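YncA (Salmonella typhimurium, PDB 3DR8) probably transfers an acetyl group from acetyl coenzyme A to a substrate, as an acyltransferase of the GNAT family. Local coordinates at residues T5-D10 and V56-E61; R81-H86 and V118-I123. All blocks are in the same frame, centred on the assembly; numbering follows the deposited sequence.

Contact 1 of 2, residues T5-D10 and V56-E61; sequences TIRFAD and VLVSEE
Thr5 and Arg7 each exchange a pair of backbone hydrogen bonds, with Glu60 and Val58 respectively, so strands 5-8 and 56-61 run antiparallel, their axes 4.6 Å apart at 150°. They form the first two strands of the GNAT sheet, 5-8 outermost within the chain. The pairing outlasts the first strand by one residue, Ala9 N donating to Val56 O at 2.7 Å. Between these bonds Ile6 faces Ser59 as a non-hydrogen-bonded pair; Ile6 CD1 packs tightly on Ser59 CB at 3.5 Å, while the Ser59 hydroxyl bonds to Thr66. Leu57 CD2 meets Phe8 CD1 at 3.7 Å. Both residues, with Ile6, reach helix 99-113, where Leu57 packs on Leu107 and the Phe8 ring makes a cation-pi contact with Arg106. On the face of Thr5, Arg7, Val58 and Glu60, Arg7 runs alongside Val58, whose CG2 sits over one face of the guanidinium, toward its rim. A chi1 of 72° sets Arg7 CG between the backbone N and the carbonyl carbon, from where the extended chain carries the guanidinium to Glu60. Arginine suits this partly exposed face: its stem is aliphatic, its end charged. NH1 bonds to Phe8 O and forms a salt bridge with Asp13, helping fix the group's rotation. The other two nitrogens grip Glu60 side-on, NE to OE1 at 2.8 Å and NH2 to OE2 at 2.7 Å, both oxygens in the guanidinium plane but met from above the carboxylate plane.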
ATOM      1  N   THR A   5      23.360 -21.286   8.881  1.00 31.95           N
ATOM      2  CA  THR A   5      23.424 -20.878   7.495  1.00 29.08           C
ATOM      3  C   THR A   5      22.218 -20.006   7.086  1.00 26.12           C
ATOM      4  O   THR A   5      21.101 -20.248   7.547  1.00 24.32           O
ATOM      5  CB  THR A   5      23.537 -22.137   6.565  1.00 29.90           C
ATOM      6  OG1 THR A   5      22.928 -21.861   5.302  1.00 31.01           O
ATOM      7  CG2 THR A   5      22.823 -23.356   7.157  1.00 30.24           C
ATOM      8  N   ILE A   6      22.460 -18.996   6.243  1.00 23.04           N
ATOM      9  CA  ILE A   6      21.395 -18.375   5.435  1.00 21.12           C
ATOM     10  C   ILE A   6      21.438 -18.974   4.013  1.00 20.25           C
ATOM     11  O   ILE A   6      22.492 -18.988   3.374  1.00 19.60           O
ATOM     12  CB  ILE A   6      21.572 -16.845   5.286  1.00 21.12           C
ATOM     13  CG1 ILE A   6      21.702 -16.156   6.659  1.00 20.16           C
ATOM     14  CG2 ILE A   6      20.448 -16.247   4.416  1.00 20.84           C
ATOM     15  CD1 ILE A   6      20.708 -16.629   7.691  1.00 18.69           C
ATOM     16  N   ARG A   7      20.311 -19.482   3.542  1.00 18.58           N
ATOM     17  CA  ARG A   7      20.249 -20.092   2.208  1.00 17.45           C
ATOM     18  C   ARG A   7      18.908 -19.791   1.537  1.00 17.03           C
ATOM     19  O   ARG A   7      17.976 -19.298   2.201  1.00 16.01           O
ATOM     20  CB  ARG A   7      20.509 -21.597   2.319  1.00 18.20           C
ATOM     21  CG  ARG A   7      19.362 -22.359   2.932  1.00 17.34           C
ATOM     22  CD  ARG A   7      19.502 -23.864   2.683  1.00 18.95           C
ATOM     23  NE  ARG A   7      18.613 -24.635   3.570  1.00 18.06           N
ATOM     24  CZ  ARG A   7      17.289 -24.758   3.419  1.00 18.69           C
ATOM     25  NH1 ARG A   7      16.650 -24.164   2.406  1.00 16.77           N
ATOM     26  NH2 ARG A   7      16.601 -25.496   4.279  1.00 17.51           N
ATOM     27  N   PHE A   8      18.814 -20.060   0.230  1.00 16.12           N
ATOM     28  CA  PHE A   8      17.553 -19.951  -0.472  1.00 16.83           C
ATOM     29  C   PHE A   8      16.677 -21.070   0.049  1.00 17.36           C
ATOM     30  O   PHE A   8      17.166 -22.178   0.320  1.00 16.01           O
ATOM     31  CB  PHE A   8      17.727 -20.054  -2.000  1.00 16.72           C
ATOM     32  CG  PHE A   8      18.407 -18.833  -2.627  1.00 19.25           C
ATOM     33  CD1 PHE A   8      17.720 -17.621  -2.755  1.00 21.00           C
ATOM     34  CD2 PHE A   8      19.708 -18.914  -3.098  1.00 17.68           C
ATOM     35  CE1 PHE A   8      18.334 -16.493  -3.333  1.00 21.94           C
ATOM     36  CE2 PHE A   8      20.338 -17.804  -3.694  1.00 20.77           C
ATOM     37  CZ  PHE A   8      19.656 -16.585  -3.800  1.00 20.61           C
ATOM     38  N   ALA A   9      15.394 -20.765   0.222  1.00 18.10           N
ATOM     39  CA  ALA A   9      14.406 -21.769   0.566  1.00 18.42           C
ATOM     40  C   ALA A   9      14.191 -22.745  -0.600  1.00 19.63           C
ATOM     41  O   ALA A   9      14.459 -22.415  -1.766  1.00 18.43           O
ATOM     42  CB  ALA A   9      13.097 -21.119   0.990  1.00 18.66           C
ATOM     43  N   ASP A  10      13.781 -23.964  -0.224  1.00 19.99           N
ATOM     44  CA  ASP A  10      13.267 -25.028  -1.083  1.00 20.37           C
ATOM     45  C   ASP A  10      11.765 -25.083  -0.856  1.00 19.86           C
ATOM     46  O   ASP A  10      11.260 -24.610   0.172  1.00 19.05           O
ATOM     47  CB  ASP A  10      13.782 -26.375  -0.567  1.00 21.45           C
ATOM     48  CG  ASP A  10      15.173 -26.699  -1.019  1.00 26.28           C
ATOM     49  OD1 ASP A  10      16.071 -25.804  -1.071  1.00 31.91           O
ATOM     50  OD2 ASP A  10      15.378 -27.894  -1.326  1.00 33.47           O
ATOM     51  N   VAL A  56      13.267 -16.090  -1.641  1.00 17.80           N
ATOM     52  CA  VAL A  56      12.759 -16.519  -0.347  1.00 17.39           C
ATOM     53  C   VAL A  56      13.963 -17.188   0.333  1.00 16.90           C
ATOM     54  O   VAL A  56      14.514 -18.197  -0.165  1.00 16.88           O
ATOM     55  CB  VAL A  56      11.592 -17.545  -0.468  1.00 17.87           C
ATOM     56  CG1 VAL A  56      10.985 -17.844   0.919  1.00 15.63           C
ATOM     57  CG2 VAL A  56      10.522 -17.039  -1.435  1.00 19.35           C
ATOM     58  N   LEU A  57      14.340 -16.622   1.475  1.00 16.39           N
ATOM     59  CA  LEU A  57      15.516 -17.008   2.252  1.00 17.42           C
ATOM     60  C   LEU A  57      15.105 -17.665   3.543  1.00 17.64           C
ATOM     61  O   LEU A  57      14.128 -17.234   4.162  1.00 17.70           O
ATOM     62  CB  LEU A  57      16.319 -15.765   2.608  1.00 16.99           C
ATOM     63  CG  LEU A  57      16.893 -14.951   1.445  1.00 19.43           C
ATOM     64  CD1 LEU A  57      17.635 -13.738   2.082  1.00 19.38           C
ATOM     65  CD2 LEU A  57      17.806 -15.824   0.503  1.00 16.76           C
ATOM     66  N   VAL A  58      15.829 -18.725   3.933  1.00 17.99           N
ATOM     67  CA  VAL A  58      15.710 -19.268   5.278  1.00 18.01           C
ATOM     68  C   VAL A  58      17.039 -19.228   6.033  1.00 19.14           C
ATOM     69  O   VAL A  58      18.132 -19.435   5.444  1.00 19.85           O
ATOM     70  CB  VAL A  58      15.099 -20.706   5.317  1.00 17.45           C
ATOM     71  CG1 VAL A  58      13.591 -20.691   4.969  1.00 16.39           C
ATOM     72  CG2 VAL A  58      15.868 -21.662   4.362  1.00 17.31           C
ATOM     73  N   SER A  59      16.946 -18.987   7.342  1.00 19.19           N
ATOM     74  CA  SER A  59      18.054 -19.331   8.251  1.00 19.54           C
ATOM     75  C   SER A  59      17.777 -20.738   8.794  1.00 21.37           C
ATOM     76  O   SER A  59      16.625 -21.146   8.957  1.00 20.35           O
ATOM     77  CB  SER A  59      18.190 -18.324   9.380  1.00 19.28           C
ATOM     78  OG  SER A  59      16.968 -18.231  10.079  1.00 16.23           O
ATOM     79  N   GLU A  60      18.850 -21.479   9.038  1.00 23.37           N
ATOM     80  CA  GLU A  60      18.799 -22.897   9.356  1.00 26.30           C
ATOM     81  C   GLU A  60      19.901 -23.197  10.361  1.00 27.07           C
ATOM     82  O   GLU A  60      20.934 -22.549  10.340  1.00 27.26           O
ATOM     83  CB  GLU A  60      19.053 -23.690   8.073  1.00 25.66           C
ATOM     84  CG  GLU A  60      18.809 -25.183   8.148  1.00 28.03           C
ATOM     85  CD  GLU A  60      18.782 -25.851   6.755  1.00 28.50           C
ATOM     86  OE1 GLU A  60      19.729 -25.658   5.959  1.00 30.17           O
ATOM     87  OE2 GLU A  60      17.803 -26.572   6.467  1.00 32.88           O
ATOM     88  N   GLU A  61      19.672 -24.157  11.254  1.00 29.40           N
ATOM     89  CA  GLU A  61      20.759 -24.717  12.084  1.00 31.35           C
ATOM     90  C   GLU A  61      20.573 -26.224  12.287  1.00 31.78           C
ATOM     91  O   GLU A  61      19.456 -26.685  12.588  1.00 31.49           O
ATOM     92  CB  GLU A  61      20.900 -23.988  13.421  1.00 31.75           C
ATOM     93  CG  GLU A  61      19.746 -24.224  14.398  1.00 35.23           C
ATOM     94  CD  GLU A  61      20.179 -24.164  15.872  1.00 39.37           C
ATOM     95  OE1 GLU A  61      19.287 -24.152  16.764  1.00 39.22           O
ATOM     96  OE2 GLU A  61      21.410 -24.146  16.137  1.00 41.61           O
TER

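Contact 2 of 2, residues R81-H86 and V118-I123; sequences RYTVEH and VMVAGI. With ACO (acetyl coenzyme *a), chain H.
Val84 O accepts the N-H of Val120 at 2.8 Å, the shortest of the backbone bonds joining strands 83-90 and 118-124 in parallel here. Val84 N donates to Val118 O at 3.0 Å, but farther along His86 N reaches Val120 O weakly. Beyond, a water gives a hydrogen to His86 O and accepts one from Gly122 N at 2.9 Å. This parting of parallel neighbours is the splay by which GNAT folds receive the acetyl coenzyme A arm. The His86 imidazole is brought across to strand 118-124 by a chi1 of 63°, with CG between N and C. Met119 (selenomethionine here) crosses it at about a right angle and lays CE over its face in a CH-pi contact, 4.0 Å from the centroid. The small Ala121 lies beside both ring and cofactor, its CB 3.6 Å from His86 NE2 and from the acetyl CH3, while His86 CE1 comes within 3.8 Å of that methyl. On the sheet face of Thr83, Val118 and Val120, beta-branched Thr83 and Val120 touch through CG2, and the Thr83 hydroxyl bonds to Val148 of the second subunit. Helix 99-113, the crossover of this beta-alpha-beta unit, packs on Met119 and His86, while strand 154-164 borders 118-124 on its other edge.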
ATOM      1  N   ARG A  81       7.480  -0.871 -10.081  1.00 16.28           N
ATOM      2  CA  ARG A  81       8.193  -2.090 -10.445  1.00 16.99           C
ATOM      3  C   ARG A  81       9.670  -2.094 -10.036  1.00 17.27           C
ATOM      4  O   ARG A  81      10.356  -3.077 -10.250  1.00 16.77           O
ATOM      5  CB  ARG A  81       8.061  -2.355 -11.951  1.00 16.76           C
ATOM      6  CG  ARG A  81       8.820  -1.337 -12.791  1.00 16.48           C
ATOM      7  CD  ARG A  81       8.622  -1.636 -14.315  1.00 19.78           C
ATOM      8  NE  ARG A  81       9.371  -0.680 -15.112  1.00 20.47           N
ATOM      9  CZ  ARG A  81       8.971   0.555 -15.397  1.00 22.28           C
ATOM     10  NH1 ARG A  81       7.810   1.015 -14.953  1.00 22.63           N
ATOM     11  NH2 ARG A  81       9.738   1.329 -16.148  1.00 21.39           N
ATOM     12  N   TYR A  82      10.158  -1.016  -9.426  1.00 16.67           N
ATOM     13  CA  TYR A  82      11.497  -1.056  -8.809  1.00 16.50           C
ATOM     14  C   TYR A  82      11.450  -0.922  -7.286  1.00 15.82           C
ATOM     15  O   TYR A  82      12.491  -0.751  -6.652  1.00 16.62           O
ATOM     16  CB  TYR A  82      12.415   0.009  -9.431  1.00 16.99           C
ATOM     17  CG  TYR A  82      12.493  -0.126 -10.936  1.00 19.53           C
ATOM     18  CD1 TYR A  82      11.798   0.743 -11.767  1.00 19.77           C
ATOM     19  CD2 TYR A  82      13.208  -1.173 -11.520  1.00 20.49           C
ATOM     20  CE1 TYR A  82      11.837   0.599 -13.173  1.00 21.31           C
ATOM     21  CE2 TYR A  82      13.268  -1.330 -12.912  1.00 23.94           C
ATOM     22  CZ  TYR A  82      12.569  -0.449 -13.730  1.00 21.64           C
ATOM     23  OH  TYR A  82      12.647  -0.597 -15.104  1.00 21.51           O
ATOM     24  N   THR A  83      10.243  -0.925  -6.718  1.00 14.58           N
ATOM     25  CA  THR A  83      10.080  -0.876  -5.278  1.00 14.22           C
ATOM     26  C   THR A  83       9.529  -2.193  -4.754  1.00 14.66           C
ATOM     27  O   THR A  83       8.501  -2.654  -5.223  1.00 15.12           O
ATOM     28  CB  THR A  83       9.144   0.263  -4.887  1.00 14.49           C
ATOM     29  OG1 THR A  83       9.718   1.514  -5.313  1.00 14.27           O
ATOM     30  CG2 THR A  83       8.888   0.279  -3.361  1.00 15.90           C
ATOM     31  N   VAL A  84      10.195  -2.777  -3.759  1.00 15.48           N
ATOM     32  CA  VAL A  84       9.696  -4.000  -3.142  1.00 15.79           C
ATOM     33  C   VAL A  84       9.355  -3.732  -1.704  1.00 17.21           C
ATOM     34  O   VAL A  84       9.965  -2.874  -1.031  1.00 17.35           O
ATOM     35  CB  VAL A  84      10.669  -5.199  -3.280  1.00 15.38           C
ATOM     36  CG1 VAL A  84      10.838  -5.575  -4.754  1.00 14.61           C
ATOM     37  CG2 VAL A  84      12.010  -4.896  -2.692  1.00 15.99           C
ATOM     38  N   GLU A  85       8.374  -4.479  -1.217  1.00 16.62           N
ATOM     39  CA  GLU A  85       8.129  -4.512   0.201  1.00 16.72           C
ATOM     40  C   GLU A  85       8.530  -5.895   0.751  1.00 17.25           C
ATOM     41  O   GLU A  85       8.055  -6.934   0.282  1.00 16.70           O
ATOM     42  CB  GLU A  85       6.679  -4.163   0.500  1.00 15.87           C
ATOM     43  CG  GLU A  85       6.338  -4.138   2.012  1.00 17.13           C
ATOM     44  CD  GLU A  85       4.908  -3.644   2.274  1.00 18.46           C
ATOM     45  OE1 GLU A  85       3.988  -4.116   1.559  1.00 21.48           O
ATOM     46  OE2 GLU A  85       4.697  -2.786   3.170  1.00 18.32           O
ATOM     47  N   HIS A  86       9.406  -5.887   1.746  1.00 16.55           N
ATOM     48  CA  HIS A  86       9.976  -7.124   2.266  1.00 17.25           C
ATOM     49  C   HIS A  86       9.442  -7.494   3.643  1.00 17.39           C
ATOM     50  O   HIS A  86       8.773  -6.704   4.337  1.00 16.50           O
ATOM     51  CB  HIS A  86      11.501  -6.997   2.333  1.00 16.60           C
ATOM     52  CG  HIS A  86      11.944  -5.926   3.275  1.00 16.79           C
ATOM     53  ND1 HIS A  86      12.222  -6.179   4.598  1.00 18.92           N
ATOM     54  CD2 HIS A  86      12.038  -4.587   3.116  1.00 13.79           C
ATOM     55  CE1 HIS A  86      12.528  -5.046   5.206  1.00 15.07           C
ATOM     56  NE2 HIS A  86      12.422  -4.065   4.327  1.00 20.04           N
ATOM     57  N   VAL A 118      14.267   0.554  -4.395  1.00 15.38           N
ATOM     58  CA  VAL A 118      13.830   0.871  -3.034  1.00 15.08           C
ATOM     59  C   VAL A 118      13.272  -0.382  -2.378  1.00 15.01           C
ATOM     60  O   VAL A 118      12.553  -1.165  -3.012  1.00 14.56           O
ATOM     61  CB  VAL A 118      12.789   2.068  -2.961  1.00 15.22           C
ATOM     62  CG1 VAL A 118      12.334   2.336  -1.484  1.00 13.84           C
ATOM     63  CG2 VAL A 118      13.382   3.362  -3.512  1.00 15.40           C
HETATM   64  N   MSE A 119      13.643  -0.577  -1.126  1.00 15.14           N
HETATM   65  CA  MSE A 119      12.964  -1.514  -0.223  1.00 15.76           C
HETATM   66  C   MSE A 119      12.126  -0.748   0.798  1.00 15.31           C
HETATM   67  O   MSE A 119      12.611   0.181   1.433  1.00 15.63           O
HETATM   68  CB  MSE A 119      13.993  -2.350   0.539  1.00 15.38           C
HETATM   69  CG  MSE A 119      14.876  -3.163  -0.370  1.00 16.80           C
HETATM   70 SE   MSE A 119      16.212  -4.192   0.575  1.00 19.07          SE
HETATM   71  CE  MSE A 119      15.135  -5.594   1.355  1.00 15.11           C
ATOM     72  N   VAL A 120      10.889  -1.173   0.963  1.00 15.70           N
ATOM     73  CA  VAL A 120       9.944  -0.568   1.891  1.00 15.00           C
ATOM     74  C   VAL A 120       9.630  -1.553   3.010  1.00 15.15           C
ATOM     75  O   VAL A 120       9.204  -2.692   2.743  1.00 14.69           O
ATOM     76  CB  VAL A 120       8.624  -0.101   1.184  1.00 14.80           C
ATOM     77  CG1 VAL A 120       7.537   0.295   2.219  1.00 13.09           C
ATOM     78  CG2 VAL A 120       8.915   1.078   0.130  1.00 13.49           C
ATOM     79  N   ALA A 121       9.863  -1.116   4.242  1.00 15.32           N
ATOM     80  CA  ALA A 121       9.433  -1.875   5.444  1.00 15.80           C
ATOM     81  C   ALA A 121       8.156  -1.262   6.053  1.00 16.14           C
ATOM     82  O   ALA A 121       8.147  -0.094   6.470  1.00 16.71           O
ATOM     83  CB  ALA A 121      10.548  -1.924   6.470  1.00 15.55           C
ATOM     84  N   GLY A 122       7.082  -2.045   6.106  1.00 15.32           N
ATOM     85  CA  GLY A 122       5.870  -1.642   6.826  1.00 14.30           C
ATOM     86  C   GLY A 122       5.927  -2.206   8.241  1.00 15.18           C
ATOM     87  O   GLY A 122       5.703  -3.401   8.448  1.00 15.90           O
ATOM     88  N   ILE A 123       6.242  -1.369   9.229  1.00 14.41           N
ATOM     89  CA  ILE A 123       6.482  -1.869  10.593  1.00 14.07           C
ATOM     90  C   ILE A 123       5.441  -1.268  11.577  1.00 14.49           C
ATOM     91  O   ILE A 123       5.245  -0.022  11.564  1.00 14.19           O
ATOM     92  CB  ILE A 123       7.931  -1.495  11.033  1.00 15.23           C
ATOM     93  CG1 ILE A 123       8.942  -1.922   9.948  1.00 15.17           C
ATOM     94  CG2 ILE A 123       8.274  -2.113  12.397  1.00 12.46           C
ATOM     95  CD1 ILE A 123      10.338  -1.451  10.238  1.00 15.57           C
TER
HETATM   96  N1A ACO H1423      13.806  -3.356  21.805  1.00 39.26           N
HETATM   97  C2A ACO H1423      14.653  -2.656  21.024  1.00 40.46           C
HETATM   98  N3A ACO H1423      15.567  -3.296  20.260  1.00 39.88           N
HETATM   99  C4A ACO H1423      15.647  -4.651  20.265  1.00 38.44           C
HETATM  100  C5A ACO H1423      14.790  -5.385  21.050  1.00 39.15           C
HETATM  101  C6A ACO H1423      13.857  -4.721  21.821  1.00 39.65           C
HETATM  102  N6A ACO H1423      13.029  -5.476  22.587  1.00 39.62           N
HETATM  103  N7A ACO H1423      15.074  -6.689  20.879  1.00 40.03           N
HETATM  104  C8A ACO H1423      16.087  -6.774  19.986  1.00 39.50           C
HETATM  105  N9A ACO H1423      16.436  -5.527  19.641  1.00 39.00           N
HETATM  106  C1B ACO H1423      17.470  -5.154  18.653  1.00 37.95           C
HETATM  107  C2B ACO H1423      18.829  -5.820  18.781  1.00 36.60           C
HETATM  108  O2B ACO H1423      19.631  -5.189  19.805  1.00 37.79           O
HETATM  109  C3B ACO H1423      19.333  -5.613  17.352  1.00 34.90           C
HETATM  110  O3B ACO H1423      19.919  -4.324  17.174  1.00 34.51           O
HETATM  111  P3B ACO H1423      21.172  -4.170  16.160  1.00 35.35           P
HETATM  112  O7A ACO H1423      20.776  -4.815  14.835  1.00 35.50           O
HETATM  113  O8A ACO H1423      22.239  -4.975  16.872  1.00 36.77           O
HETATM  114  O9A ACO H1423      21.442  -2.691  16.141  1.00 35.43           O
HETATM  115  C4B ACO H1423      18.081  -5.644  16.476  1.00 34.07           C
HETATM  116  O4B ACO H1423      16.981  -5.566  17.371  1.00 32.92           O
HETATM  117  C5B ACO H1423      17.950  -6.888  15.592  1.00 31.17           C
HETATM  118  O5B ACO H1423      18.296  -8.034  16.357  1.00 30.10           O
HETATM  119  P1A ACO H1423      18.267  -9.522  15.775  1.00 25.70           P
HETATM  120  O1A ACO H1423      18.533 -10.447  16.944  1.00 25.68           O
HETATM  121  O2A ACO H1423      19.022  -9.649  14.471  1.00 22.51           O
HETATM  122  O3A ACO H1423      16.686  -9.642  15.453  1.00 25.57           O
HETATM  123  P2A ACO H1423      15.797 -10.964  15.443  1.00 21.80           P
HETATM  124  O4A ACO H1423      15.047 -11.054  16.740  1.00 21.38           O
HETATM  125  O5A ACO H1423      16.475 -12.192  14.889  1.00 22.85           O
HETATM  126  O6A ACO H1423      14.780 -10.497  14.270  1.00 23.75           O
HETATM  127  CBP ACO H1423      12.585  -9.586  13.998  1.00 18.10           C
HETATM  128  CCP ACO H1423      14.027  -9.286  14.352  1.00 17.97           C
HETATM  129  CDP ACO H1423      11.759  -8.330  14.232  1.00 16.55           C
HETATM  130  CEP ACO H1423      12.549  -9.937  12.514  1.00 19.86           C
HETATM  131  CAP ACO H1423      12.109 -10.785  14.850  1.00 16.91           C
HETATM  132  OAP ACO H1423      12.163 -10.554  16.289  1.00 19.47           O
HETATM  133  C9P ACO H1423      10.712 -11.292  14.586  1.00 14.51           C
HETATM  134  O9P ACO H1423      10.518 -12.278  13.898  1.00 13.90           O
HETATM  135  N8P ACO H1423       9.687 -10.680  15.208  1.00 12.90           N
HETATM  136  C7P ACO H1423       8.265 -11.009  15.130  1.00 13.96           C
HETATM  137  C6P ACO H1423       7.727 -10.764  13.695  1.00 15.39           C
HETATM  138  C5P ACO H1423       8.124  -9.356  13.187  1.00 16.93           C
HETATM  139  O5P ACO H1423       7.896  -8.317  13.837  1.00 15.90           O
HETATM  140  N4P ACO H1423       8.722  -9.293  11.991  1.00 15.07           N
HETATM  141  C3P ACO H1423       9.185  -8.049  11.345  1.00 15.45           C
HETATM  142  C2P ACO H1423       7.968  -7.323  10.762  1.00 14.83           C
HETATM  143  S1P ACO H1423       8.382  -5.810   9.929  1.00 17.20           S
HETATM  144  C   ACO H1423       9.513  -6.224   8.621  1.00 16.62           C
HETATM  145  O   ACO H1423       9.201  -7.557   8.195  1.00 15.94           O
HETATM  146  CH3 ACO H1423       9.511  -5.213   7.464  1.00 15.97           C
HETATM  147  O   HOH W   1       6.971  -4.762   5.221  1.00 17.05           O

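Both contacts belong to one mixed sheet, whose order begins 5-8, 56-61, 64-73, 83-90, 118-124. Contact 1 joins the first two strands and contact 2 the fourth and fifth, with strand 64-73 between them. Their centres are 20 Å apart, on opposite sides of the chain's centre, and their nearest atoms are about 9 Å apart without touching. Along the chain they come in series: contact 1 is closed before contact 2 opens. Helix 99-113 packs against side chains of both. The antiparallel pairing thus builds one margin of the sheet, whereas the parallel one lies in its interior, beside the acetyl group of the cofactor and against the second subunit.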